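Local structure of acyl-homoserine-lactone synthase (Pseudomonas aeruginosa, 1RO5) at residues 154-158 / 183-188; 97-103 / 136-142; 145-149 / 171-176. The protein makes the quorum-sensing signal N-(3-oxododecanoyl)homoserine lactone from acyl-[ACP] and S-adenosyl-L-methionine, releasing S-methyl-5'-thioadenosine. One frame throughout, in Å; residues are numbered along the deposited sequence.

Contact 1: residues 154-158 / 183-188; sequences RAGLD and KTQIAL
The hydroxyl of Thr184 receives the backbone N-H of Asp158, and this is the polar link between helix 182-189 and the turn that follows helix 146-154. The bond is nearly straight, N to OG1 3.1 Å with 165° at the hydrogen. Thr184 keeps OG1 beside its own backbone N (chi1 -64°), while its methyl CG2 faces the other way, 4.0 Å from Leu157 CG. Leu157 continues the apolar part: its CD1 lies 3.8 Å from Ala187 CB and 4.0 Å from CD2 of Leu188, whose side chain it crosses at about a right angle. Ala187 CB also packs over the turn itself, 3.7 Å from Gly156 C. On the outer flank the aliphatic chain of Lys183 runs across Asp158, CD to CB 3.6 Å, and bends at its last torsion; NZ stays 5.0 Å from Asp158 OD1, too far for a salt bridge. Gly156 ends helix 146-154 in a Schellman motif with positive phi (98°), and its lack of a side chain lets Ala187 come this close. In the second shell, Thr184 OG1 also bonds to Glu179 O, Asp158 OD2 takes Asn181 ND2, and Leu188 rests on Met125 and Ala129 of helix 118-133. One threonine hydroxyl thus bridges two backbone groups, whereas the lysine contributes mainly its methylenes and any attraction to Asp158 is probably weak and long-range.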
# COMPACT_ATOMS: atom_id res chain seq x y z
N ARG A 154 -0.58 9.59 -13.67
CA ARG A 154 -1.11 10.91 -13.81
C ARG A 154 -0.58 11.87 -12.73
O ARG A 154 -0.43 13.10 -12.98
CB ARG A 154 -2.65 10.93 -13.70
CG ARG A 154 -3.33 10.36 -14.94
CD ARG A 154 -4.77 10.77 -15.12
NE ARG A 154 -5.65 9.65 -15.44
CZ ARG A 154 -6.62 9.27 -14.63
NH1 ARG A 154 -6.80 9.94 -13.44
NH2 ARG A 154 -7.39 8.23 -15.00
N ALA A 155 -0.43 11.37 -11.51
CA ALA A 155 0.03 12.26 -10.47
C ALA A 155 1.55 12.60 -10.66
O ALA A 155 2.12 13.34 -9.84
CB ALA A 155 -0.20 11.65 -9.12
N GLY A 156 2.17 12.06 -11.71
CA GLY A 156 3.56 12.28 -11.97
C GLY A 156 4.60 11.23 -11.55
O GLY A 156 5.79 11.38 -11.94
N LEU A 157 4.20 10.17 -10.82
CA LEU A 157 5.17 9.28 -10.22
C LEU A 157 5.89 8.55 -11.29
O LEU A 157 5.44 8.45 -12.43
CB LEU A 157 4.52 8.26 -9.28
CG LEU A 157 4.17 8.81 -7.93
CD1 LEU A 157 3.62 10.16 -7.96
CD2 LEU A 157 3.18 7.93 -7.24
N ASP A 158 7.03 7.98 -10.94
CA ASP A 158 7.71 7.26 -11.93
C ASP A 158 7.33 5.79 -11.67
O ASP A 158 7.78 5.21 -10.68
CB ASP A 158 9.19 7.58 -11.78
CG ASP A 158 10.06 6.75 -12.65
OD1 ASP A 158 9.51 5.95 -13.38
OD2 ASP A 158 11.31 6.77 -12.68
N LYS A 183 12.06 12.20 -9.86
CA LYS A 183 10.79 12.48 -10.52
C LYS A 183 9.53 12.30 -9.56
O LYS A 183 8.58 13.24 -9.40
CB LYS A 183 10.72 11.68 -11.79
CG LYS A 183 9.40 11.92 -12.49
CD LYS A 183 9.23 10.74 -13.45
CE LYS A 183 7.79 10.60 -13.89
NZ LYS A 183 7.93 10.25 -15.31
N THR A 184 9.59 11.17 -8.79
CA THR A 184 8.53 10.84 -7.79
C THR A 184 8.52 11.85 -6.73
O THR A 184 7.47 12.33 -6.29
CB THR A 184 8.75 9.43 -7.19
OG1 THR A 184 8.60 8.45 -8.25
CG2 THR A 184 7.74 9.05 -6.14
N GLN A 185 9.71 12.12 -6.24
CA GLN A 185 9.80 13.02 -5.13
C GLN A 185 9.23 14.38 -5.51
O GLN A 185 8.52 15.04 -4.72
CB GLN A 185 11.26 13.13 -4.76
CG GLN A 185 11.81 11.89 -4.01
CD GLN A 185 13.23 12.09 -3.58
OE1 GLN A 185 13.55 13.12 -2.99
NE2 GLN A 185 14.12 11.16 -3.95
N ILE A 186 9.56 14.84 -6.73
CA ILE A 186 9.13 16.18 -7.17
C ILE A 186 7.58 16.18 -7.34
O ILE A 186 6.89 17.08 -6.85
CB ILE A 186 9.84 16.65 -8.44
CG1 ILE A 186 11.38 16.81 -8.24
CG2 ILE A 186 9.25 18.02 -8.79
CD1 ILE A 186 12.26 16.68 -9.59
N ALA A 187 7.06 15.14 -7.98
CA ALA A 187 5.60 14.90 -8.08
C ALA A 187 4.95 14.94 -6.78
O ALA A 187 3.94 15.56 -6.65
CB ALA A 187 5.33 13.49 -8.77
N LEU A 188 5.49 14.25 -5.79
CA LEU A 188 4.90 14.28 -4.44
C LEU A 188 5.03 15.52 -3.58
O LEU A 188 4.13 15.84 -2.78
CB LEU A 188 5.44 13.09 -3.58
CG LEU A 188 5.07 11.67 -4.03
CD1 LEU A 188 5.69 10.72 -3.20
CD2 LEU A 188 3.50 11.47 -4.16

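Contact 2: residues 97-103 / 136-142; sequences PHIWELS and DIQTLVT
The indole of Trp100 lies against Ile137, whose side chain crosses it at about a right angle. CG1 of Ile137 sits 3.5 Å above the ring plane, and CD1 makes a CH-pi contact 3.5 Å from the centroid of the five-membered ring. With CG1 beside the backbone N (chi1 -56°), the isoleucine lays its longer branch over this face. At the same end the His98 ring is nearly parallel to the Gln138 amide, the planes 10° apart, and ND1 donates to Asp136 O at 2.8 Å, with the acceptor tilted 21° out of the ring plane. Further along, Leu140 CD2 touches Trp100 CB and CD1 reaches CD1 of Leu102, while Ile99 and Thr139 lie side by side on the other face. Parallel-strand bonds join the backbones: Trp100 N bonds to Thr139 O, and Val141 N to Trp100 O at 2.9 Å. Thr142 OG1 gives a bond to Leu102 O (2.7 Å), approaching from above the carbonyl plane. This is the strand pair of a beta-alpha-beta unit: helix 118-133 covers the face bearing Trp100, Leu102 and Leu140, ending in a Schellman motif at Asp136, while strands 64-73 and 171-179 flank the pair.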
# COMPACT_ATOMS: atom_id res chain seq x y z
N PRO A 97 16.82 -5.41 0.57
CA PRO A 97 16.52 -4.61 1.72
C PRO A 97 16.21 -3.18 1.37
O PRO A 97 15.86 -2.41 2.24
CB PRO A 97 17.81 -4.68 2.58
CG PRO A 97 18.71 -5.66 1.90
CD PRO A 97 18.21 -5.94 0.52
N HIS A 98 16.35 -2.81 0.12
CA HIS A 98 16.07 -1.44 -0.31
C HIS A 98 14.74 -1.39 -1.09
O HIS A 98 14.34 -0.34 -1.63
CB HIS A 98 17.25 -0.90 -1.18
CG HIS A 98 18.55 -0.87 -0.45
ND1 HIS A 98 18.70 -0.20 0.76
CD2 HIS A 98 19.74 -1.48 -0.69
CE1 HIS A 98 19.94 -0.38 1.22
NE2 HIS A 98 20.57 -1.17 0.36
N ILE A 99 14.07 -2.54 -1.18
CA ILE A 99 12.80 -2.55 -1.84
C ILE A 99 11.72 -3.21 -0.90
O ILE A 99 11.99 -4.26 -0.30
CB ILE A 99 12.96 -3.36 -3.18
CG1 ILE A 99 14.13 -2.71 -4.04
CG2 ILE A 99 11.57 -3.53 -3.88
CD1 ILE A 99 14.56 -3.55 -5.30
N TRP A 100 10.51 -2.62 -0.87
CA TRP A 100 9.41 -3.07 -0.09
C TRP A 100 8.24 -3.25 -1.01
O TRP A 100 8.14 -2.64 -2.07
CB TRP A 100 9.05 -1.98 0.96
CG TRP A 100 9.93 -1.86 2.16
CD1 TRP A 100 10.87 -2.73 2.58
CD2 TRP A 100 9.94 -0.78 3.10
NE1 TRP A 100 11.42 -2.30 3.78
CE2 TRP A 100 10.88 -1.09 4.08
CE3 TRP A 100 9.25 0.43 3.18
CZ2 TRP A 100 11.12 -0.26 5.14
CZ3 TRP A 100 9.48 1.23 4.22
CH2 TRP A 100 10.41 0.88 5.21
N GLU A 101 7.31 -4.05 -0.58
CA GLU A 101 6.08 -4.26 -1.26
C GLU A 101 4.92 -3.64 -0.51
O GLU A 101 4.89 -3.66 0.75
CB GLU A 101 5.79 -5.78 -1.35
CG GLU A 101 4.50 -5.94 -2.18
CD GLU A 101 3.74 -7.26 -2.02
OE1 GLU A 101 3.64 -7.80 -0.92
OE2 GLU A 101 3.16 -7.67 -2.99
N LEU A 102 4.02 -3.01 -1.28
CA LEU A 102 2.78 -2.50 -0.75
C LEU A 102 1.67 -3.49 -1.13
O LEU A 102 1.64 -4.03 -2.28
CB LEU A 102 2.43 -1.15 -1.32
CG LEU A 102 3.51 -0.08 -1.33
CD1 LEU A 102 2.92 1.11 -1.96
CD2 LEU A 102 3.92 0.18 0.14
N SER A 103 0.67 -3.59 -0.23
CA SER A 103 -0.46 -4.45 -0.46
C SER A 103 -1.65 -4.05 0.32
O SER A 103 -1.54 -3.24 1.22
CB SER A 103 -0.06 -5.94 -0.17
OG SER A 103 0.25 -6.18 1.18
N ASP A 136 16.06 4.15 3.88
CA ASP A 136 16.94 3.75 2.77
C ASP A 136 16.28 2.86 1.70
O ASP A 136 16.92 1.94 1.13
CB ASP A 136 18.27 3.09 3.28
CG ASP A 136 19.41 3.28 2.28
OD1 ASP A 136 19.25 3.04 1.07
OD2 ASP A 136 20.51 3.73 2.57
N ILE A 137 15.01 3.13 1.41
CA ILE A 137 14.35 2.34 0.40
C ILE A 137 14.33 3.09 -0.99
O ILE A 137 13.88 4.25 -1.07
CB ILE A 137 12.92 1.98 0.86
CG1 ILE A 137 12.91 1.26 2.23
CG2 ILE A 137 12.10 1.35 -0.34
CD1 ILE A 137 13.58 -0.14 2.24
N GLN A 138 14.73 2.46 -2.09
CA GLN A 138 14.63 3.16 -3.36
C GLN A 138 13.42 2.86 -4.23
O GLN A 138 13.14 3.64 -5.12
CB GLN A 138 15.84 2.89 -4.26
CG GLN A 138 16.54 1.69 -3.95
CD GLN A 138 17.91 1.98 -3.19
OE1 GLN A 138 18.93 1.42 -3.57
NE2 GLN A 138 17.90 2.82 -2.08
N THR A 139 12.74 1.75 -3.96
CA THR A 139 11.69 1.22 -4.78
C THR A 139 10.56 0.57 -3.97
O THR A 139 10.79 -0.24 -3.06
CB THR A 139 12.25 0.14 -5.70
OG1 THR A 139 13.28 0.65 -6.52
CG2 THR A 139 11.12 -0.35 -6.78
N LEU A 140 9.35 0.88 -4.36
CA LEU A 140 8.18 0.18 -3.90
C LEU A 140 7.55 -0.69 -4.99
O LEU A 140 7.39 -0.24 -6.17
CB LEU A 140 7.19 1.20 -3.44
CG LEU A 140 7.71 2.00 -2.22
CD1 LEU A 140 6.64 2.94 -1.79
CD2 LEU A 140 8.17 1.21 -0.99
N VAL A 141 7.27 -1.96 -4.72
CA VAL A 141 6.52 -2.72 -5.68
C VAL A 141 5.11 -3.02 -5.12
O VAL A 141 4.88 -2.95 -3.91
CB VAL A 141 7.26 -4.01 -6.05
CG1 VAL A 141 8.54 -3.67 -6.74
CG2 VAL A 141 7.50 -4.93 -4.81
N THR A 142 4.14 -3.29 -5.98
CA THR A 142 2.82 -3.61 -5.49
C THR A 142 2.01 -4.31 -6.59
O THR A 142 2.25 -4.10 -7.77
CB THR A 142 2.13 -2.34 -4.97
OG1 THR A 142 0.82 -2.64 -4.49
CG2 THR A 142 1.91 -1.35 -6.15

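Contact 3: residues 145-149 / 171-176; sequences TVGVE and ERAVAL. With SO4 (sulfate ion), chain E.
Val146 N donates to Arg172 O, 3.0 Å away and 151° at the hydrogen, fastening the first turn of helix 146-154 to strand 171-179. Around this bond the packing is close. Val146 CG2 lies 3.9 Å from Arg172 CB, and Val174 CG1 fits under the turn, 3.9 Å from Thr145 C. Glu149, extended beyond CG, crosses Val174 at about a right angle and Leu176 obliquely: its OE1 comes near Val174 CG1, its OE2 near Leu176 CD2 at 3.8 Å, and the carboxylate is held by a salt bridge from OE1 to Arg161. The opposite end is looser. Thr145 CG2 meets the bent Glu171 side chain from CB to OE2, no closer than 4.0 Å, and the exposed Arg172 side chain bends at chi3, with Val146 CB over one face of its guanidinium. Thr145 holds OG1 between its backbone N and carbonyl carbon (chi1 63°), from where it caps the helix by accepting Val148 N at 3.2 Å and gives a hydrogen bond to O1 of a sulfate, 2.9 Å away. The sulfate, probably from the crystallisation liquor, also lies 3.3 Å from Gly147 CA, where no side chain obstructs it. The chemistry is therefore divided between a partly exposed carboxylate lying against methyls and paired with Arg161, and a helix N terminus whose positive end would probably stabilise an anion beside the capping hydroxyl.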
# COMPACT_ATOMS: atom_id res chain seq x y z
N THR A 145 -4.67 -2.38 -9.17
CA THR A 145 -5.41 -2.43 -10.42
C THR A 145 -4.90 -1.38 -11.40
O THR A 145 -4.19 -0.35 -11.04
CB THR A 145 -6.86 -2.08 -10.19
OG1 THR A 145 -6.89 -0.71 -9.71
CG2 THR A 145 -7.56 -2.97 -9.07
N VAL A 146 -5.38 -1.57 -12.63
CA VAL A 146 -5.03 -0.64 -13.71
C VAL A 146 -5.45 0.77 -13.42
O VAL A 146 -4.76 1.73 -13.79
CB VAL A 146 -5.53 -1.08 -15.08
CG1 VAL A 146 -5.15 0.03 -16.11
CG2 VAL A 146 -4.86 -2.37 -15.44
N GLY A 147 -6.58 0.88 -12.71
CA GLY A 147 -7.14 2.15 -12.19
C GLY A 147 -6.10 2.86 -11.35
O GLY A 147 -5.79 4.06 -11.54
N VAL A 148 -5.56 2.18 -10.34
CA VAL A 148 -4.66 2.89 -9.42
C VAL A 148 -3.36 3.17 -10.22
O VAL A 148 -2.70 4.16 -9.99
CB VAL A 148 -4.35 2.00 -8.20
CG1 VAL A 148 -3.01 2.40 -7.47
CG2 VAL A 148 -5.52 1.84 -7.31
N GLU A 149 -3.00 2.27 -11.12
CA GLU A 149 -1.81 2.51 -11.93
C GLU A 149 -1.92 3.88 -12.64
O GLU A 149 -1.00 4.76 -12.53
CB GLU A 149 -1.56 1.40 -12.94
CG GLU A 149 -0.59 1.86 -14.04
CD GLU A 149 -0.39 0.77 -15.06
OE1 GLU A 149 -1.35 -0.04 -15.25
OE2 GLU A 149 0.71 0.63 -15.66
N GLU A 171 -11.23 -7.78 -11.36
CA GLU A 171 -10.34 -6.62 -11.66
C GLU A 171 -9.36 -6.95 -12.82
O GLU A 171 -9.08 -8.14 -13.09
CB GLU A 171 -9.54 -6.16 -10.43
CG GLU A 171 -10.32 -5.92 -9.12
CD GLU A 171 -11.31 -4.79 -9.18
OE1 GLU A 171 -12.13 -4.69 -8.27
OE2 GLU A 171 -11.31 -3.97 -10.15
N ARG A 172 -8.84 -5.90 -13.45
CA ARG A 172 -7.62 -5.94 -14.23
C ARG A 172 -6.47 -5.55 -13.36
O ARG A 172 -6.30 -4.40 -12.99
CB ARG A 172 -7.73 -5.03 -15.45
CG ARG A 172 -8.78 -5.62 -16.49
CD ARG A 172 -8.93 -4.78 -17.78
NE ARG A 172 -9.24 -3.39 -17.40
CZ ARG A 172 -8.75 -2.33 -18.00
NH1 ARG A 172 -7.87 -2.48 -19.03
NH2 ARG A 172 -9.10 -1.11 -17.53
N ALA A 173 -5.67 -6.50 -13.00
CA ALA A 173 -4.63 -6.24 -11.98
C ALA A 173 -3.31 -6.16 -12.69
O ALA A 173 -3.17 -6.77 -13.72
CB ALA A 173 -4.60 -7.37 -11.00
N VAL A 174 -2.33 -5.45 -12.12
CA VAL A 174 -1.02 -5.38 -12.69
C VAL A 174 -0.03 -5.26 -11.53
O VAL A 174 -0.40 -4.76 -10.47
CB VAL A 174 -0.99 -4.08 -13.60
CG1 VAL A 174 -1.51 -2.76 -12.80
CG2 VAL A 174 0.34 -3.87 -14.31
N ALA A 175 1.23 -5.68 -11.72
CA ALA A 175 2.36 -5.48 -10.80
C ALA A 175 3.11 -4.24 -11.21
O ALA A 175 3.59 -4.15 -12.37
CB ALA A 175 3.37 -6.67 -10.85
N LEU A 176 3.28 -3.31 -10.27
CA LEU A 176 3.97 -2.11 -10.56
C LEU A 176 5.31 -1.99 -9.82
O LEU A 176 5.43 -2.44 -8.69
CB LEU A 176 3.06 -0.99 -10.09
CG LEU A 176 1.71 -0.88 -10.78
CD1 LEU A 176 1.08 0.31 -10.14
CD2 LEU A 176 1.79 -0.65 -12.30
S SO4 E . -10.23 1.28 -9.84
O1 SO4 E . -9.60 0.12 -9.24
O2 SO4 E . -9.33 2.43 -9.78
O3 SO4 E . -11.54 1.55 -9.23
O4 SO4 E . -10.44 1.05 -11.28

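How the contacts relate
Following the chain, strand 99-107 comes first, and contact 2 closes the loop that runs through helix 118-133 back to strand 139-145. That strand leads directly into helix 146-154. Contact 3 closes the excursion from the start of this helix through strands 158-161 and 166-168 to strand 171-179; contact 1 closes the one from the turn after the helix through strand 171-179 to helix 182-189. Contact 2 precedes the other two in series, whereas contacts 1 and 3 cross, their segments alternating. Contacts 2 and 3 meet in the sheet, where Thr142 O and Leu176 N, 2.8 Å apart, probably hydrogen-bond. Contact 1 touches neither, its nearest atoms about 5 Å from contact 3.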